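Local coordinates for molybdenum ABC transporter, periplasmic molybdenum-binding protein (Vibrio cholerae, PDB 4RXL), which binds tungstate and probably delivers molybdate or tungstate to an ABC importer as a periplasmic solute-binding protein of the ModA family, at residues A[82-87]-A[171-176]; A[53-58]-A[199-204]. All coordinates share one frame; numbering follows the deposited sequence.

Interaction 1. Residues A[82-87]-A[171-176]; sequences AANSLV and YKTDAL. With WO4 (tungstate(VI)ion), chain B.
The ring of Y171 lies between strand 78-91 and the bound tungstate, and its OH donates a 2.6 Å hydrogen bond to O2 of WO4. CG of Y171 sits anti to its own carbonyl carbon, beside the backbone N (chi1 -53°), which sends the ring from the N-cap position of helix 172-177 into the pocket, where S40, S13, A126 and V153 also bond to the anion. L86 and Y171 form an antiparallel non-hydrogen-bonded bridge with diverging side chains, yet CD1 of L86 meets CD1 of the ring at 4.1 Å. N84 crosses the tyrosine at about a right angle; its amide, 17° from the ring plane, brings ND2 to 3.3 Å from CB of Y171. That ND2 donates to OG1 of T173 at 2.9 Å, nearly straight (167°) and within the amide plane, and bonds also to Y197; OG1 receives it from the crowded position between N and the carbonyl carbon. OD1 of N84 accepts a bent bond from N of S85, nearly at right angles to the C=O, and together these bonds limit the amide's rotation. The S85 carbonyl O, at the ring edge, takes N of K172 at 3.0 Å from above the carbonyl plane, while OG of S85, likewise in the crowded position, touches CB of K172. OD2 of D174 accepts N of Y171 through its anti lone pair, and OD1 pairs with R154. These bonds hold the helix start and the Y171 backbone; the negative tungstate would favour a protonated phenol.

Interaction 2. Residues A[53-58]-A[199-204]; sequences ADLFIS and LAQLND
Strands 55-57 and 199-201 run antiparallel, their axes 4.6 Å apart at closest approach and 164° between directions. They belong to the mixed sheet of a periplasmic-binding-protein fold, in the part where 55-57 also pairs in parallel with strand 6-11. F56 and A200 form the hydrogen-bonded pair: N of A200 reaches O of F56 at 2.8 Å, and N of F56 returns to O of A200, both donors lying in the carbonyl planes. The non-hydrogen-bonded pairs L55-Q201 and I57-L199 flank it, and N of L202 prolongs the ladder by donating to O of D54.

The face bearing L55, I57, L199 and Q201 is apolar near L199, whose CG stands anti to the backbone N (chi1 163°) and whose CD1 meets CG1 of I57 at 3.7 Å. Helix 206-215 covers part of this face through V212 and L215. On the other face, CG of F56 is anti to the backbone N, and N of S58 lies over the centre of one face of the ring. CD1 of L202 reaches CB of F56 at 3.9 Å and CB of A53 at 4.0 Å, while helix 40-49 adds L43 and I47. Beyond the strands, the D54 carboxylate takes a salt bridge from K205 at OD1 and the amide N of H7 at OD2. ND2 of N203 donates a hydrogen bond to OD1 of D54 at 2.8 Å, on that oxygen's anti lone pair, with carboxylate and amide planes 74° apart.

Overall arrangement
The centres of the two contacts lie about 22 Å apart, and their nearest atoms about 7 Å. Both reach one mixed sheet, in which strand 78-91, carrying residues 82-87, neighbours strand 195-201, carrying residues 199-201. Chain order is 53-58, 82-87, 171-176, 199-204, so both segments of interaction 1 fall between those of interaction 2. Interaction 1 is the more central, its centre about 8 Å from the chain centre against about 17 Å, and supplies one tungstate donor, Y171; in interaction 2 the F56 side chain comes within about 7 Å of the anion. Strand 195-201 links the two, pairing with 55-57 at one end and with 78-91 near Y171, so both contacts lie close to the tungstate site.

Interaction 1. Residues A[82-87]-A[171-176]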
# COMPACT_ATOMS: atom_id res chain seq x y z
N ALA A 82 -3.58 -2.20 10.42
CA ALA A 82 -3.79 -0.81 10.08
C ALA A 82 -4.76 -0.70 8.91
O ALA A 82 -5.03 -1.69 8.22
CB ALA A 82 -2.45 -0.20 9.67
N ALA A 83 -5.24 0.51 8.66
CA ALA A 83 -6.06 0.80 7.49
C ALA A 83 -5.53 2.02 6.77
O ALA A 83 -4.63 2.71 7.25
CB ALA A 83 -7.51 1.01 7.91
N ASN A 84 -6.07 2.26 5.58
CA ASN A 84 -5.62 3.39 4.77
C ASN A 84 -6.80 3.92 3.98
O ASN A 84 -7.89 3.37 4.06
CB ASN A 84 -4.45 2.97 3.86
CG ASN A 84 -3.38 4.05 3.71
OD1 ASN A 84 -3.65 5.26 3.76
ND2 ASN A 84 -2.16 3.61 3.43
N SER A 85 -6.56 5.01 3.24
CA SER A 85 -7.50 5.49 2.26
C SER A 85 -6.75 5.71 0.97
O SER A 85 -5.51 5.70 0.92
CB SER A 85 -8.22 6.73 2.74
OG SER A 85 -7.32 7.80 2.87
N LEU A 86 -7.50 5.92 -0.10
CA LEU A 86 -6.97 6.05 -1.46
C LEU A 86 -7.19 7.48 -1.97
O LEU A 86 -8.27 8.07 -1.78
CB LEU A 86 -7.70 5.06 -2.36
CG LEU A 86 -7.03 4.60 -3.65
CD1 LEU A 86 -5.91 3.64 -3.33
CD2 LEU A 86 -8.05 3.94 -4.55
N VAL A 87 -6.16 8.02 -2.62
CA VAL A 87 -6.18 9.38 -3.11
C VAL A 87 -5.69 9.51 -4.54
O VAL A 87 -4.98 8.66 -5.08
CB VAL A 87 -5.37 10.32 -2.20
CG1 VAL A 87 -5.98 10.33 -0.80
CG2 VAL A 87 -3.91 9.93 -2.14
N TYR A 171 -1.93 5.68 -1.95
CA TYR A 171 -2.55 5.82 -0.65
C TYR A 171 -2.32 7.20 -0.05
O TYR A 171 -1.37 7.91 -0.39
CB TYR A 171 -2.06 4.76 0.31
CG TYR A 171 -2.19 3.35 -0.20
CD1 TYR A 171 -3.43 2.73 -0.18
CD2 TYR A 171 -1.09 2.62 -0.63
CE1 TYR A 171 -3.56 1.40 -0.62
CE2 TYR A 171 -1.22 1.30 -1.05
CZ TYR A 171 -2.45 0.70 -1.02
OH TYR A 171 -2.64 -0.55 -1.49
N LYS A 172 -3.21 7.58 0.85
CA LYS A 172 -3.11 8.80 1.63
C LYS A 172 -1.74 8.90 2.29
O LYS A 172 -1.11 9.95 2.26
CB LYS A 172 -4.23 8.85 2.68
CG LYS A 172 -4.14 9.96 3.71
CD LYS A 172 -4.45 11.31 3.14
CE LYS A 172 -4.61 12.33 4.25
NZ LYS A 172 -5.68 11.96 5.23
N THR A 173 -1.26 7.79 2.84
CA THR A 173 0.04 7.78 3.53
C THR A 173 1.20 8.04 2.59
O THR A 173 2.21 8.62 2.99
CB THR A 173 0.26 6.46 4.28
OG1 THR A 173 0.11 5.41 3.34
CG2 THR A 173 -0.72 6.30 5.43
N ASP A 174 1.07 7.66 1.31
CA ASP A 174 2.15 7.89 0.35
C ASP A 174 2.21 9.39 0.04
O ASP A 174 3.28 10.00 0.03
CB ASP A 174 1.93 7.11 -0.95
CG ASP A 174 1.84 5.62 -0.75
OD1 ASP A 174 2.69 5.03 -0.05
OD2 ASP A 174 0.91 5.05 -1.31
N ALA A 175 1.07 10.00 -0.21
CA ALA A 175 1.02 11.44 -0.46
C ALA A 175 1.54 12.24 0.73
O ALA A 175 2.32 13.20 0.55
CB ALA A 175 -0.41 11.87 -0.81
N LEU A 176 1.18 11.81 1.94
CA LEU A 176 1.49 12.57 3.17
C LEU A 176 2.99 12.76 3.37
O LEU A 176 3.40 13.79 3.90
CB LEU A 176 0.88 11.86 4.39
CG LEU A 176 0.54 12.70 5.62
CD1 LEU A 176 -0.56 13.70 5.30
CD2 LEU A 176 0.14 11.77 6.75
W WO4 B . 1.30 -1.94 -2.29
O1 WO4 B . 2.62 -1.35 -3.68
O2 WO4 B . -0.67 -1.59 -2.74
O3 WO4 B . 1.53 -3.96 -1.96
O4 WO4 B . 1.66 -0.93 -0.52

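Interaction 2. Residues A[53-58]-A[199-204]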
# COMPACT_ATOMS: atom_id res chain seq x y z
N ALA A 53 11.16 -15.79 5.07
CA ALA A 53 10.34 -14.70 5.49
C ALA A 53 9.74 -15.15 6.79
O ALA A 53 9.25 -16.26 6.89
CB ALA A 53 9.26 -14.41 4.47
N ASP A 54 9.87 -14.31 7.80
CA ASP A 54 9.30 -14.61 9.11
C ASP A 54 7.95 -13.95 9.28
O ASP A 54 7.06 -14.49 9.92
CB ASP A 54 10.27 -14.18 10.20
CG ASP A 54 11.58 -14.98 10.15
OD1 ASP A 54 11.57 -16.18 10.51
OD2 ASP A 54 12.63 -14.42 9.72
N LEU A 55 7.81 -12.77 8.71
CA LEU A 55 6.59 -11.95 8.81
C LEU A 55 6.27 -11.36 7.47
O LEU A 55 7.20 -11.00 6.71
CB LEU A 55 6.80 -10.77 9.77
CG LEU A 55 7.10 -11.01 11.25
CD1 LEU A 55 7.28 -9.66 11.93
CD2 LEU A 55 5.98 -11.79 11.90
N PHE A 56 4.98 -11.20 7.22
CA PHE A 56 4.47 -10.58 6.00
C PHE A 56 3.39 -9.57 6.28
O PHE A 56 2.43 -9.86 6.95
CB PHE A 56 3.92 -11.67 5.07
CG PHE A 56 3.29 -11.16 3.77
CD1 PHE A 56 3.89 -10.21 2.96
CD2 PHE A 56 2.08 -11.67 3.36
CE1 PHE A 56 3.29 -9.82 1.76
CE2 PHE A 56 1.48 -11.26 2.19
CZ PHE A 56 2.09 -10.35 1.38
N ILE A 57 3.54 -8.35 5.80
CA ILE A 57 2.50 -7.33 5.91
C ILE A 57 2.01 -7.03 4.50
O ILE A 57 2.76 -6.55 3.66
CB ILE A 57 3.03 -6.03 6.56
CG1 ILE A 57 3.51 -6.32 7.99
CG2 ILE A 57 1.99 -4.90 6.52
CD1 ILE A 57 4.24 -5.15 8.64
N SER A 58 0.75 -7.31 4.25
CA SER A 58 0.13 -7.04 2.95
C SER A 58 -0.70 -5.77 2.97
O SER A 58 -1.20 -5.38 4.02
CB SER A 58 -0.77 -8.22 2.63
OG SER A 58 -1.39 -8.07 1.38
N LEU A 199 -1.09 -8.56 9.08
CA LEU A 199 0.24 -8.98 9.48
C LEU A 199 0.16 -10.48 9.66
O LEU A 199 -0.62 -10.96 10.51
CB LEU A 199 0.63 -8.28 10.77
CG LEU A 199 1.80 -8.82 11.58
CD1 LEU A 199 3.11 -8.64 10.83
CD2 LEU A 199 1.83 -8.14 12.94
N ALA A 200 0.94 -11.21 8.87
CA ALA A 200 0.97 -12.67 8.94
C ALA A 200 2.26 -13.16 9.58
O ALA A 200 3.35 -12.73 9.19
CB ALA A 200 0.82 -13.23 7.54
N GLN A 201 2.15 -14.07 10.53
CA GLN A 201 3.30 -14.63 11.18
C GLN A 201 3.55 -15.99 10.52
O GLN A 201 2.70 -16.88 10.63
CB GLN A 201 3.01 -14.77 12.68
CG GLN A 201 4.22 -15.10 13.53
CD GLN A 201 3.85 -15.34 14.99
OE1 GLN A 201 3.02 -14.62 15.55
NE2 GLN A 201 4.46 -16.35 15.61
N LEU A 202 4.68 -16.18 9.85
CA LEU A 202 4.91 -17.36 9.02
C LEU A 202 5.54 -18.55 9.75
O LEU A 202 5.71 -19.63 9.19
CB LEU A 202 5.74 -16.95 7.80
CG LEU A 202 4.96 -16.08 6.80
CD1 LEU A 202 5.77 -14.89 6.37
CD2 LEU A 202 4.55 -16.92 5.60
N ASN A 203 5.89 -18.37 11.02
CA ASN A 203 6.42 -19.45 11.82
C ASN A 203 6.22 -19.14 13.30
O ASN A 203 5.70 -18.05 13.63
CB ASN A 203 7.90 -19.72 11.49
CG ASN A 203 8.78 -18.51 11.68
OD1 ASN A 203 8.83 -17.91 12.76
ND2 ASN A 203 9.51 -18.14 10.63
N ASP A 204 6.62 -20.07 14.17
CA ASP A 204 6.35 -19.99 15.59
C ASP A 204 7.58 -19.55 16.39
O ASP A 204 7.63 -19.75 17.61
CB ASP A 204 5.85 -21.36 16.09
CG ASP A 204 6.92 -22.46 16.01
OD1 ASP A 204 8.00 -22.22 15.42
OD2 ASP A 204 6.67 -23.57 16.53